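Local structure of beta-N-acetylhexosaminidase (Arthrobacter aurescens, 3RCN) at residues R466-A471 / G510-P515; G33-L38 / P61-G66; R183-R188 / Y221-L226; W15-G20 / P128-E133. The protein probably releases terminal non-reducing N-acetyl-D-hexosamine residues from N-acetyl-beta-D-hexosaminides by hydrolysis, as a member of glycosyl hydrolase family 20. All coordinates share one frame; numbering follows the deposited sequence. Where two conformers were deposited one is given.

Contact 1: R466-A471 / G510-P515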
loop_
_atom_site.group_PDB
_atom_site.type_symbol
_atom_site.label_atom_id
_atom_site.label_comp_id
_atom_site.label_asym_id
_atom_site.label_seq_id
_atom_site.Cartn_x
_atom_site.Cartn_y
_atom_site.Cartn_z
ATOM N N ARG A 466 8.480 -7.703 3.399
ATOM C CA ARG A 466 9.766 -8.030 3.997
ATOM C C ARG A 466 10.318 -6.846 4.811
ATOM O O ARG A 466 10.888 -7.022 5.892
ATOM C CB ARG A 466 10.750 -8.493 2.923
ATOM C CG ARG A 466 10.415 -9.860 2.346
ATOM C CD ARG A 466 11.550 -10.847 2.581
ATOM N NE ARG A 466 11.876 -10.943 3.994
ATOM C CZ ARG A 466 13.107 -10.881 4.499
ATOM N NH1 ARG A 466 14.168 -10.737 3.712
ATOM N NH2 ARG A 466 13.277 -10.980 5.808
ATOM N N VAL A 467 10.126 -5.634 4.306
ATOM C CA VAL A 467 10.533 -4.464 5.062
ATOM C C VAL A 467 9.811 -4.380 6.412
ATOM O O VAL A 467 10.407 -4.008 7.432
ATOM C CB VAL A 467 10.319 -3.168 4.256
ATOM C CG1 VAL A 467 10.352 -1.959 5.183
ATOM C CG2 VAL A 467 11.370 -3.050 3.135
ATOM N N GLN A 468 8.530 -4.741 6.426
ATOM C CA GLN A 468 7.743 -4.714 7.665
ATOM C C GLN A 468 8.242 -5.757 8.662
ATOM O O GLN A 468 8.264 -5.539 9.879
ATOM C CB GLN A 468 6.261 -4.941 7.362
ATOM C CG GLN A 468 5.636 -3.816 6.568
ATOM C CD GLN A 468 4.172 -4.051 6.307
ATOM O OE1 GLN A 468 3.716 -5.196 6.249
ATOM N NE2 GLN A 468 3.416 -2.968 6.161
ATOM N N PHE A 469 8.635 -6.899 8.121
ATOM C CA PHE A 469 9.139 -7.982 8.921
ATOM C C PHE A 469 10.436 -7.498 9.592
ATOM O O PHE A 469 10.658 -7.711 10.789
ATOM C CB PHE A 469 9.370 -9.198 8.022
ATOM C CG PHE A 469 10.003 -10.360 8.725
ATOM C CD1 PHE A 469 11.385 -10.459 8.827
ATOM C CD2 PHE A 469 9.223 -11.356 9.286
ATOM C CE1 PHE A 469 11.971 -11.527 9.480
ATOM C CE2 PHE A 469 9.805 -12.422 9.935
ATOM C CZ PHE A 469 11.182 -12.505 10.035
ATOM N N ALA A 470 11.281 -6.832 8.812
ATOM C CA ALA A 470 12.564 -6.350 9.312
ATOM C C ALA A 470 12.357 -5.270 10.357
ATOM O O ALA A 470 12.973 -5.298 11.414
ATOM C CB ALA A 470 13.429 -5.824 8.164
ATOM N N ALA A 471 11.471 -4.327 10.069
ATOM C CA ALA A 471 11.333 -3.160 10.927
ATOM C C ALA A 471 10.609 -3.457 12.227
ATOM O O ALA A 471 10.872 -2.823 13.249
ATOM C CB ALA A 471 10.642 -2.021 10.178
ATOM N N GLY A 510 -1.991 -2.767 9.246
ATOM C CA GLY A 510 -1.544 -3.543 8.105
ATOM C C GLY A 510 -0.082 -3.951 8.145
ATOM O O GLY A 510 0.518 -4.257 7.115
ATOM N N VAL A 511 0.506 -3.981 9.330
ATOM C CA VAL A 511 1.930 -4.259 9.422
ATOM C C VAL A 511 2.167 -5.726 9.743
ATOM O O VAL A 511 1.783 -6.178 10.813
ATOM C CB VAL A 511 2.583 -3.392 10.540
ATOM C CG1 VAL A 511 4.052 -3.719 10.675
ATOM C CG2 VAL A 511 2.383 -1.915 10.253
ATOM N N GLU A 512 2.810 -6.461 8.839
ATOM C CA GLU A 512 3.123 -7.845 9.144
ATOM C C GLU A 512 4.513 -7.891 9.756
ATOM O O GLU A 512 5.504 -7.822 9.048
ATOM C CB GLU A 512 3.138 -8.705 7.867
ATOM C CG GLU A 512 1.987 -8.459 6.877
ATOM C CD GLU A 512 1.963 -9.457 5.700
ATOM O OE1 GLU A 512 1.841 -9.003 4.540
ATOM O OE2 GLU A 512 2.049 -10.688 5.936
ATOM N N TYR A 513 4.572 -8.128 11.063
ATOM C CA TYR A 513 5.817 -8.090 11.811
ATOM C C TYR A 513 6.383 -9.487 12.015
ATOM O O TYR A 513 5.759 -10.462 11.620
ATOM C CB TYR A 513 5.549 -7.437 13.163
ATOM C CG TYR A 513 4.400 -8.072 13.902
ATOM C CD1 TYR A 513 3.104 -7.567 13.782
ATOM C CD2 TYR A 513 4.605 -9.181 14.713
ATOM C CE1 TYR A 513 2.045 -8.146 14.448
ATOM C CE2 TYR A 513 3.561 -9.771 15.389
ATOM C CZ TYR A 513 2.280 -9.252 15.255
ATOM O OH TYR A 513 1.246 -9.848 15.940
ATOM N N ARG A 514 7.559 -9.592 12.637
ATOM C CA ARG A 514 8.061 -10.904 13.037
ATOM C C ARG A 514 7.349 -11.290 14.314
ATOM O O ARG A 514 7.443 -10.573 15.302
ATOM C CB ARG A 514 9.572 -10.917 13.294
ATOM C CG ARG A 514 10.161 -12.343 13.290
ATOM C CD ARG A 514 11.610 -12.422 13.764
ATOM N NE ARG A 514 11.669 -12.566 15.216
ATOM C CZ ARG A 514 12.146 -13.629 15.862
ATOM N NH1 ARG A 514 12.642 -14.666 15.200
ATOM N NH2 ARG A 514 12.145 -13.641 17.188
ATOM N N PRO A 515 6.620 -12.417 14.297
ATOM C CA PRO A 515 5.993 -12.860 15.544
ATOM C C PRO A 515 7.073 -13.157 16.571
ATOM O O PRO A 515 8.176 -13.562 16.203
ATOM C CB PRO A 515 5.270 -14.142 15.135
ATOM C CG PRO A 515 5.024 -13.987 13.671
ATOM C CD PRO A 515 6.266 -13.291 13.165
#

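Contact 2: G33-L38 / P61-G66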
loop_
_atom_site.group_PDB
_atom_site.type_symbol
_atom_site.label_atom_id
_atom_site.label_comp_id
_atom_site.label_asym_id
_atom_site.label_seq_id
_atom_site.Cartn_x
_atom_site.Cartn_y
_atom_site.Cartn_z
ATOM N N GLY A 33 -12.782 20.849 18.615
ATOM C CA GLY A 33 -12.284 22.221 18.650
ATOM C C GLY A 33 -10.770 22.367 18.635
ATOM O O GLY A 33 -10.060 21.485 19.096
ATOM N N ALA A 34 -10.261 23.488 18.139
ATOM C CA ALA A 34 -8.826 23.756 18.256
ATOM C C ALA A 34 -8.473 25.244 18.246
ATOM O O ALA A 34 -9.140 26.046 17.593
ATOM C CB ALA A 34 -8.044 23.004 17.178
ATOM N N ASP A 35 -7.422 25.605 18.974
ATOM C CA ASP A 35 -6.785 26.916 18.812
ATOM C C ASP A 35 -6.077 26.988 17.439
ATOM O O ASP A 35 -5.641 25.963 16.900
ATOM C CB ASP A 35 -5.805 27.181 19.962
ATOM C CG ASP A 35 -6.511 27.534 21.281
ATOM O OD1 ASP A 35 -7.648 28.064 21.253
ATOM O OD2 ASP A 35 -5.917 27.292 22.355
ATOM N N PRO A 36 -5.960 28.200 16.870
ATOM C CA PRO A 36 -5.503 28.408 15.484
ATOM C C PRO A 36 -4.228 27.645 15.137
ATOM O O PRO A 36 -4.109 27.103 14.035
ATOM C CB PRO A 36 -5.218 29.909 15.434
ATOM C CG PRO A 36 -6.117 30.484 16.463
ATOM C CD PRO A 36 -6.204 29.475 17.568
ATOM N N GLU A 37 -3.293 27.610 16.081
ATOM C CA GLU A 37 -2.020 26.920 15.900
ATOM C C GLU A 37 -2.188 25.421 15.653
ATOM O O GLU A 37 -1.365 24.796 14.990
ATOM C CB GLU A 37 -1.134 27.136 17.132
ATOM C CG GLU A 37 -0.731 28.581 17.378
ATOM C CD GLU A 37 -1.745 29.347 18.216
ATOM O OE1 GLU A 37 -2.719 28.728 18.700
ATOM O OE2 GLU A 37 -1.558 30.573 18.391
ATOM N N LEU A 38 -3.237 24.853 16.240
ATOM C CA LEU A 38 -3.509 23.423 16.196
ATOM C C LEU A 38 -4.522 22.970 15.119
ATOM O O LEU A 38 -4.905 21.806 15.088
ATOM C CB LEU A 38 -3.964 22.952 17.575
ATOM C CG LEU A 38 -2.973 22.971 18.742
ATOM C CD1 LEU A 38 -1.626 23.618 18.393
ATOM C CD2 LEU A 38 -3.608 23.623 19.967
ATOM N N PRO A 61 -16.395 25.587 18.542
ATOM C CA PRO A 61 -15.456 26.495 19.232
ATOM C C PRO A 61 -14.601 25.716 20.246
ATOM O O PRO A 61 -15.121 24.864 20.967
ATOM C CB PRO A 61 -16.382 27.498 19.933
ATOM C CG PRO A 61 -17.656 27.478 19.090
ATOM C CD PRO A 61 -17.792 26.064 18.591
ATOM N N ALA A 62 -13.311 26.016 20.296
ATOM C CA ALA A 62 -12.333 25.209 21.029
ATOM C C ALA A 62 -12.668 24.847 22.484
ATOM O O ALA A 62 -12.504 23.698 22.880
ATOM C CB ALA A 62 -10.941 25.860 20.947
ATOM N N ARG A 63 -13.104 25.817 23.281
ATOM C CA ARG A 63 -13.370 25.565 24.696
ATOM C C ARG A 63 -14.658 24.776 24.869
ATOM O O ARG A 63 -14.913 24.212 25.931
ATOM C CB ARG A 63 -13.483 26.882 25.465
ATOM C CG ARG A 63 -12.344 27.840 25.211
ATOM C CD ARG A 63 -11.039 27.354 25.825
ATOM N NE ARG A 63 -9.912 28.199 25.427
ATOM C CZ ARG A 63 -8.647 27.971 25.768
ATOM N NH1 ARG A 63 -8.340 26.924 26.522
ATOM N NH2 ARG A 63 -7.688 28.784 25.354
ATOM N N GLU A 64 -15.467 24.762 23.813
ATOM C CA GLU A 64 -16.817 24.194 23.820
ATOM C C GLU A 64 -16.981 22.760 23.315
ATOM O O GLU A 64 -18.099 22.284 23.203
ATOM C CB GLU A 64 -17.759 25.106 23.041
ATOM C CG GLU A 64 -17.754 26.523 23.552
ATOM C CD GLU A 64 -18.564 27.458 22.684
ATOM O OE1 GLU A 64 -19.577 27.004 22.100
ATOM O OE2 GLU A 64 -18.178 28.646 22.581
ATOM N N ALA A 65 -15.893 22.067 23.005
ATOM C CA ALA A 65 -15.969 20.888 22.137
ATOM C C ALA A 65 -15.669 19.579 22.858
ATOM O O ALA A 65 -15.075 19.563 23.927
ATOM C CB ALA A 65 -15.032 21.049 20.932
ATOM N N GLY A 66 -16.151 18.482 22.289
ATOM C CA GLY A 66 -15.912 17.167 22.848
ATOM C C GLY A 66 -14.445 16.825 22.915
ATOM O O GLY A 66 -13.955 16.360 23.948
#

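Contact 3: R183-R188 / Y221-L226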
loop_
_atom_site.group_PDB
_atom_site.type_symbol
_atom_site.label_atom_id
_atom_site.label_comp_id
_atom_site.label_asym_id
_atom_site.label_seq_id
_atom_site.Cartn_x
_atom_site.Cartn_y
_atom_site.Cartn_z
ATOM N N ARG A 183 16.484 6.623 -7.605
ATOM C CA ARG A 183 15.027 6.712 -7.501
ATOM C C ARG A 183 14.420 8.091 -7.717
ATOM O O ARG A 183 13.202 8.256 -7.672
ATOM C CB ARG A 183 14.550 6.181 -6.150
ATOM C CG ARG A 183 15.000 4.786 -5.817
ATOM C CD ARG A 183 14.725 3.811 -6.926
ATOM N NE ARG A 183 15.288 2.506 -6.607
ATOM C CZ ARG A 183 15.546 1.577 -7.520
ATOM N NH1 ARG A 183 15.279 1.829 -8.792
ATOM N NH2 ARG A 183 16.075 0.408 -7.171
HETATM N N MSE A 184 15.241 9.099 -7.933
HETATM C CA MSE A 184 14.674 10.434 -8.007
HETATM C C MSE A 184 14.766 11.064 -9.394
HETATM O O MSE A 184 15.845 11.212 -9.964
HETATM C CB MSE A 184 15.290 11.343 -6.951
HETATM C CG MSE A 184 14.612 12.691 -6.918
HETATM SE SE MSE A 184 15.607 14.028 -5.914
HETATM C CE MSE A 184 14.417 15.543 -6.246
ATOM N N GLN A 185 13.619 11.439 -9.928
ATOM C CA GLN A 185 13.562 12.047 -11.241
ATOM C C GLN A 185 14.161 13.451 -11.198
ATOM O O GLN A 185 13.778 14.274 -10.357
ATOM C CB GLN A 185 12.121 12.094 -11.717
ATOM C CG GLN A 185 11.854 13.054 -12.842
ATOM C CD GLN A 185 10.366 13.163 -13.134
ATOM O OE1 GLN A 185 9.874 12.609 -14.130
ATOM N NE2 GLN A 185 9.634 13.867 -12.256
ATOM N N ILE A 186 15.125 13.697 -12.087
ATOM C CA ILE A 186 15.760 15.004 -12.222
ATOM C C ILE A 186 15.503 15.508 -13.635
ATOM O O ILE A 186 15.835 14.843 -14.617
ATOM C CB ILE A 186 17.280 14.943 -11.995
ATOM C CG1 ILE A 186 17.620 14.362 -10.626
ATOM C CG2 ILE A 186 17.877 16.324 -12.100
ATOM C CD1 ILE A 186 17.196 15.234 -9.479
ATOM N N ASN A 187 14.902 16.685 -13.726
ATOM C CA ASN A 187 14.449 17.232 -14.996
ATOM C C ASN A 187 15.583 17.509 -15.977
ATOM O O ASN A 187 15.427 17.327 -17.178
ATOM C CB ASN A 187 13.623 18.509 -14.764
ATOM C CG ASN A 187 12.301 18.248 -14.023
ATOM O OD1 ASN A 187 11.667 17.187 -14.173
ATOM N ND2 ASN A 187 11.884 19.225 -13.219
ATOM N N ARG A 188 16.729 17.949 -15.467
ATOM C CA ARG A 188 17.840 18.297 -16.338
ATOM C C ARG A 188 18.559 17.064 -16.855
ATOM O O ARG A 188 19.162 17.087 -17.927
ATOM C CB ARG A 188 18.826 19.220 -15.615
ATOM C CG ARG A 188 20.008 19.668 -16.464
ATOM C CD ARG A 188 21.008 20.424 -15.614
ATOM N NE ARG A 188 20.406 21.623 -15.040
ATOM C CZ ARG A 188 20.792 22.865 -15.319
ATOM N NH1 ARG A 188 21.808 23.084 -16.153
ATOM N NH2 ARG A 188 20.169 23.887 -14.749
ATOM N N TYR A 221 10.522 7.730 -8.103
ATOM C CA TYR A 221 9.541 8.738 -7.765
ATOM C C TYR A 221 9.673 9.927 -8.700
ATOM O O TYR A 221 10.773 10.314 -9.057
ATOM C CB TYR A 221 9.711 9.147 -6.314
ATOM C CG TYR A 221 9.854 7.943 -5.409
ATOM C CD1 TYR A 221 8.760 7.135 -5.113
ATOM C CD2 TYR A 221 11.080 7.605 -4.865
ATOM C CE1 TYR A 221 8.892 6.027 -4.281
ATOM C CE2 TYR A 221 11.224 6.503 -4.038
ATOM C CZ TYR A 221 10.130 5.718 -3.749
ATOM O OH TYR A 221 10.280 4.622 -2.927
ATOM N N THR A 222 8.547 10.473 -9.138
ATOM C CA THR A 222 8.562 11.686 -9.926
ATOM C C THR A 222 8.648 12.782 -8.913
ATOM O O THR A 222 8.577 12.522 -7.710
ATOM C CB THR A 222 7.244 11.901 -10.676
ATOM O OG1 THR A 222 6.195 12.077 -9.718
ATOM C CG2 THR A 222 6.923 10.723 -11.596
ATOM N N GLN A 223 8.742 14.017 -9.384
ATOM C CA GLN A 223 8.918 15.127 -8.463
ATOM C C GLN A 223 7.616 15.346 -7.712
ATOM O O GLN A 223 7.618 15.657 -6.520
ATOM C CB GLN A 223 9.391 16.382 -9.197
ATOM C CG GLN A 223 10.623 16.123 -10.060
ATOM C CD GLN A 223 11.670 17.241 -9.992
ATOM O OE1 GLN A 223 11.337 18.425 -9.866
ATOM N NE2 GLN A 223 12.940 16.861 -10.072
ATOM N N ASP A 224 6.506 15.140 -8.409
ATOM C CA ASP A 224 5.194 15.239 -7.788
ATOM C C ASP A 224 4.975 14.166 -6.727
ATOM O O ASP A 224 4.301 14.405 -5.725
ATOM C CB ASP A 224 4.106 15.181 -8.841
ATOM C CG ASP A 224 3.822 16.531 -9.444
ATOM O OD1 ASP A 224 4.155 17.536 -8.784
ATOM O OD2 ASP A 224 3.258 16.586 -10.564
ATOM N N ASP A 225 5.553 12.989 -6.951
ATOM C CA ASP A 225 5.471 11.899 -5.990
ATOM C C ASP A 225 6.252 12.254 -4.729
ATOM O O ASP A 225 5.795 12.008 -3.608
ATOM C CB ASP A 225 6.027 10.600 -6.587
ATOM C CG ASP A 225 5.184 10.060 -7.738
ATOM O OD1 ASP A 225 5.780 9.391 -8.611
ATOM O OD2 ASP A 225 3.944 10.281 -7.773
ATOM N N LEU A 226 7.440 12.824 -4.916
ATOM C CA LEU A 226 8.263 13.210 -3.785
ATOM C C LEU A 226 7.614 14.345 -3.019
ATOM O O LEU A 226 7.580 14.333 -1.801
ATOM C CB LEU A 226 9.663 13.593 -4.248
ATOM C CG LEU A 226 10.410 12.401 -4.842
ATOM C CD1 LEU A 226 11.656 12.843 -5.580
ATOM C CD2 LEU A 226 10.749 11.428 -3.755
#

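Contact 4: W15-G20 / P128-E133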
loop_
_atom_site.group_PDB
_atom_site.type_symbol
_atom_site.label_atom_id
_atom_site.label_comp_id
_atom_site.label_asym_id
_atom_site.label_seq_id
_atom_site.Cartn_x
_atom_site.Cartn_y
_atom_site.Cartn_z
ATOM N N TRP A 15 5.602 10.055 29.685
ATOM C CA TRP A 15 6.452 10.359 30.829
ATOM C C TRP A 15 5.731 10.255 32.172
ATOM O O TRP A 15 6.279 9.686 33.116
ATOM C CB TRP A 15 7.179 11.688 30.644
ATOM C CG TRP A 15 8.401 11.528 29.793
ATOM C CD1 TRP A 15 8.447 11.089 28.498
ATOM C CD2 TRP A 15 9.758 11.788 30.175
ATOM N NE1 TRP A 15 9.748 11.068 28.052
ATOM C CE2 TRP A 15 10.570 11.494 29.060
ATOM C CE3 TRP A 15 10.363 12.246 31.347
ATOM C CZ2 TRP A 15 11.952 11.639 29.085
ATOM C CZ3 TRP A 15 11.741 12.395 31.370
ATOM C CH2 TRP A 15 12.519 12.090 30.247
ATOM N N SER A 16 4.513 10.785 32.263
ATOM C CA SER A 16 3.672 10.550 33.447
ATOM C C SER A 16 2.234 10.158 33.093
ATOM O O SER A 16 1.629 10.710 32.174
ATOM C CB SER A 16 3.684 11.755 34.394
ATOM O OG SER A 16 2.951 12.842 33.859
ATOM N N PHE A 17 1.695 9.191 33.826
ATOM C CA PHE A 17 0.352 8.673 33.553
ATOM C C PHE A 17 -0.416 8.387 34.841
ATOM O O PHE A 17 0.105 7.742 35.746
ATOM C CB PHE A 17 0.456 7.400 32.710
ATOM C CG PHE A 17 -0.862 6.712 32.463
ATOM C CD1 PHE A 17 -1.346 5.759 33.355
ATOM C CD2 PHE A 17 -1.610 6.995 31.330
ATOM C CE1 PHE A 17 -2.565 5.103 33.125
ATOM C CE2 PHE A 17 -2.828 6.352 31.100
ATOM C CZ PHE A 17 -3.303 5.405 32.003
ATOM N N SER A 18 -1.653 8.867 34.915
ATOM C CA SER A 18 -2.550 8.541 36.027
ATOM C C SER A 18 -3.963 8.232 35.543
ATOM O O SER A 18 -4.537 8.978 34.753
ATOM C CB SER A 18 -2.609 9.688 37.034
ATOM O OG SER A 18 -3.731 9.539 37.896
ATOM N N ALA A 19 -4.536 7.136 36.024
ATOM C CA ALA A 19 -5.898 6.786 35.636
ATOM C C ALA A 19 -6.915 7.352 36.618
ATOM O O ALA A 19 -6.727 7.288 37.834
ATOM C CB ALA A 19 -6.057 5.277 35.512
ATOM N N GLY A 20 -7.981 7.933 36.083
ATOM C CA GLY A 20 -9.102 8.352 36.899
ATOM C C GLY A 20 -10.099 7.215 37.008
ATOM O O GLY A 20 -9.753 6.044 36.835
ATOM N N PRO A 128 -11.062 5.729 28.523
ATOM C CA PRO A 128 -10.875 5.701 29.976
ATOM C C PRO A 128 -10.458 7.082 30.475
ATOM O O PRO A 128 -9.764 7.786 29.753
ATOM C CB PRO A 128 -9.738 4.689 30.164
ATOM C CG PRO A 128 -9.119 4.519 28.810
ATOM C CD PRO A 128 -10.209 4.753 27.828
ATOM N N ARG A 129 -10.885 7.475 31.669
ATOM C CA ARG A 129 -10.527 8.796 32.158
ATOM C C ARG A 129 -9.114 8.766 32.716
ATOM O O ARG A 129 -8.822 8.014 33.643
ATOM C CB ARG A 129 -11.533 9.298 33.197
ATOM C CG ARG A 129 -12.884 9.665 32.593
ATOM C CD ARG A 129 -13.737 10.478 33.552
ATOM N NE ARG A 129 -15.042 10.798 32.976
ATOM C CZ ARG A 129 -16.070 9.948 32.941
ATOM N NH1 ARG A 129 -15.937 8.722 33.439
ATOM N NH2 ARG A 129 -17.231 10.313 32.404
ATOM N N VAL A 130 -8.240 9.577 32.126
ATOM C CA VAL A 130 -6.835 9.620 32.515
ATOM C C VAL A 130 -6.266 11.029 32.434
ATOM O O VAL A 130 -6.837 11.921 31.800
ATOM C CB VAL A 130 -5.952 8.740 31.605
ATOM C CG1 VAL A 130 -6.409 7.308 31.633
ATOM C CG2 VAL A 130 -5.959 9.276 30.184
ATOM N N SER A 131 -5.125 11.215 33.084
ATOM C CA SER A 131 -4.326 12.415 32.911
ATOM C C SER A 131 -2.960 11.964 32.429
ATOM O O SER A 131 -2.318 11.125 33.068
ATOM C CB SER A 131 -4.185 13.161 34.236
ATOM O OG SER A 131 -5.398 13.130 34.967
ATOM N N VAL A 132 -2.520 12.506 31.297
ATOM C CA VAL A 132 -1.197 12.194 30.765
ATOM C C VAL A 132 -0.373 13.454 30.530
ATOM O O VAL A 132 -0.877 14.450 30.019
ATOM C CB VAL A 132 -1.286 11.425 29.438
ATOM C CG1 VAL A 132 0.105 10.969 28.992
ATOM C CG2 VAL A 132 -2.226 10.254 29.564
ATOM N N GLU A 133 0.899 13.401 30.900
ATOM C CA GLU A 133 1.838 14.472 30.577
ATOM C C GLU A 133 3.053 13.883 29.879
ATOM O O GLU A 133 3.679 12.950 30.389
ATOM C CB GLU A 133 2.248 15.240 31.833
ATOM C CG GLU A 133 1.161 16.162 32.356
ATOM C CD GLU A 133 1.484 16.746 33.716
ATOM O OE1 GLU A 133 2.683 16.794 34.073
ATOM O OE2 GLU A 133 0.534 17.152 34.428
#

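Contact 1: R466-A471 / G510-P515
Gln468 reaches from helix 464-471 to the backbone of Gly510 and Glu512, an instance of a side-chain amide tying down an irregular segment. The hydrogen bonds come first. Glu512 N donates to Gln468 OE1 at 3.0 Å, almost straight at the hydrogen (176°), although the donor stands above the plane of the side-chain carbonyl. The other branch, Gln468 NE2, makes a weak bond to Gly510 O at 3.3 Å. One amide thus holds the chain close to the Schellman motif, where Gly510 with its positive phi leaves the preceding helix.

The apolar part belongs to Phe469 and Arg514. CG of Phe469 is anti to the backbone N (chi1 175°), and the ring beyond it meets the aliphatic stem of the arginine. Arg514 CB sits over one face, offset toward the rim, in a CH-pi contact 4.1 Å from the ring centroid. Arg514 CG lies 3.4 Å from Phe469 CE2, while the guanidinium, turned 79° from the ring, leads away to a salt bridge with Glu418.

Charge enters through Glu512, whose carboxylate pairs with Arg465. The second subunit approaches too, its Asp155 packing on Gln468 and its Phe151 on Glu512. In the wider fold, helix 464-471 follows barrel strand 449-456 of the catalytic domain, and Tyr513 turns from it to pack on Leu503 and Leu506 of helix 491-508.

Contact 2: G33-L38 / P61-G66
Gly33 and Ala62 bring two backbones together, their CA atoms 3.8 Å apart, in a contact whose closest packing is made by small residues. Van der Waals packing accounts for most of it. A CB on Gly33 would point at the other segment, close to Ala62 CA, which is consistent with a glycine at this close approach. Ala62 CB points toward the strand and rests on the backbone of the next residue, 3.7 Å from Ala34 C. Ala65 also directs its methyl at the strand, and Ala65 CB lies 3.8 Å from Gly33 CA.

The electrostatic part is looser. Asp35 OD2 and Arg63 NH2 form a long salt bridge of 3.8 Å. The oxygen stands off the guanidinium plane and the two flat groups are turned 64° apart, so the pairing is electrostatic and not a directed bond. Asp35 OD2 has a firmer partner in Leu71 N, a hydrogen bond that probably does more to fix the carboxylate. Arg63 packs its side chain on Leu70 of the same strand, 67-71.

Both segments belong to one beta-alpha-beta crossover, in which strand 32-34, helix 39-53 and strand 67-71 follow in turn. Gly33 shares backbone bonds with Ile67 and Leu69 of the parallel strand, Asp35 continues them with Leu69, and 61-66 is the connection that leads into that strand, beside strand 32-34, one of the two outermost strands of the sheet.

Contact 3: R183-R188 / Y221-L226
Gln223 meets Gln185 in the first turn of helix 223-235, a helix start closed by a capping box between Thr222 and Asp225. From CB outward the Gln223 side chain crosses that of Gln185 at about a right angle. CG comes next, 3.7 Å from Gln185 O. The chain then bends at chi2 (-139°), and CD lies 3.8 Å from Asn187 ND2. At the tip, NE2 donates to Gln185 O at 2.7 Å; the bond is nearly straight (172°), with the acceptor in the plane of the Gln223 amide. NE2 also bonds Glu300 of helix 288-304, so this one nitrogen links the loop to two helices. An alanine here would probably leave Gln185 O without its side-chain donor and Glu300 without this partner.

Nearer the start of the segments, a single beta bridge pairs Met184 with Tyr221: Tyr221 N donates to Arg183 O at 2.8 Å, and Gln185 N to Tyr221 O at 3.2 Å. Met184, modelled as selenomethionine, lays its extended chain across Leu226 CD1. In the capping box, Asp225 N donates to Thr222 OG1, and Thr222 N returns a bond to Asp225 OD1 at 3.0 Å, on the anti side of the carboxylate and 33° out of its plane.

Contact 4: W15-G20 / P128-E133
Phe17 brings its ring against two valines of the neighbouring strand. Its CG is anti to the backbone N (chi1 175°), and the ring atoms beyond come near both: Phe17 CZ is 3.7 Å from Val130 CG1, a diagonal contact, and Phe17 CD2 is 3.8 Å from Val132 CG2. Ala19 joins this apolar face, its CB 4.4 Å from Val130 CG1. An alanine in place of Phe17 would probably open a gap beside Val130 CG1 and Val132 CG2, taking away the ring atoms that touch both methyls.

On the other face stand Ser16, Ser18, Ser131 and Glu133, where Ser16 OG lies against Glu133 CB.

What places the side chains of each set on a common face is the antiparallel backbone ladder. Ser16 and Glu133 form a hydrogen-bonded pair, with Ser16 N to Glu133 O at 3.0 Å and the return bond from Glu133 N to Ser16 O at 3.1 Å. Ser18 and Ser131 repeat the pattern, Ser131 N reaching Ser18 O at 2.9 Å. Phe17 with Val132 is the non-hydrogen-bonded pair between them; Ala19 with Val130 is the next, beyond Ser18 and Ser131, before Gly20 N bonds Arg129 O.

Farther out, His8 meets the Phe17 ring and strand 80-84 flanks 128-133 through Val84 and Leu82. Trp15 NE1 bonds Trp483 O of the catalytic domain. The arrangement is a regular antiparallel pairing of an outermost strand, 16-26, in the mixed sheet of the family 20 domain 2.

Along the chain, contact 4 encloses contact 2, and contacts 3 and 1 follow in turn. The first two share the mixed sheet of domain 2, their centres 21 Å apart: contact 4 pairs strand 16-26 at one side of it, and contact 2 lies at strand 32-34 on the other. The pairing of the sequence-distant strands 16-26 and 125-134 thus closes a chain section that contains the crossover of contact 2. Contacts 1 and 3 belong with the catalytic barrel, centres 28 Å apart, and both touch the second subunit. Contacts 3 and 4 lie on opposite sides of the chain's centre, 45 Å between centres, so the set samples both domains.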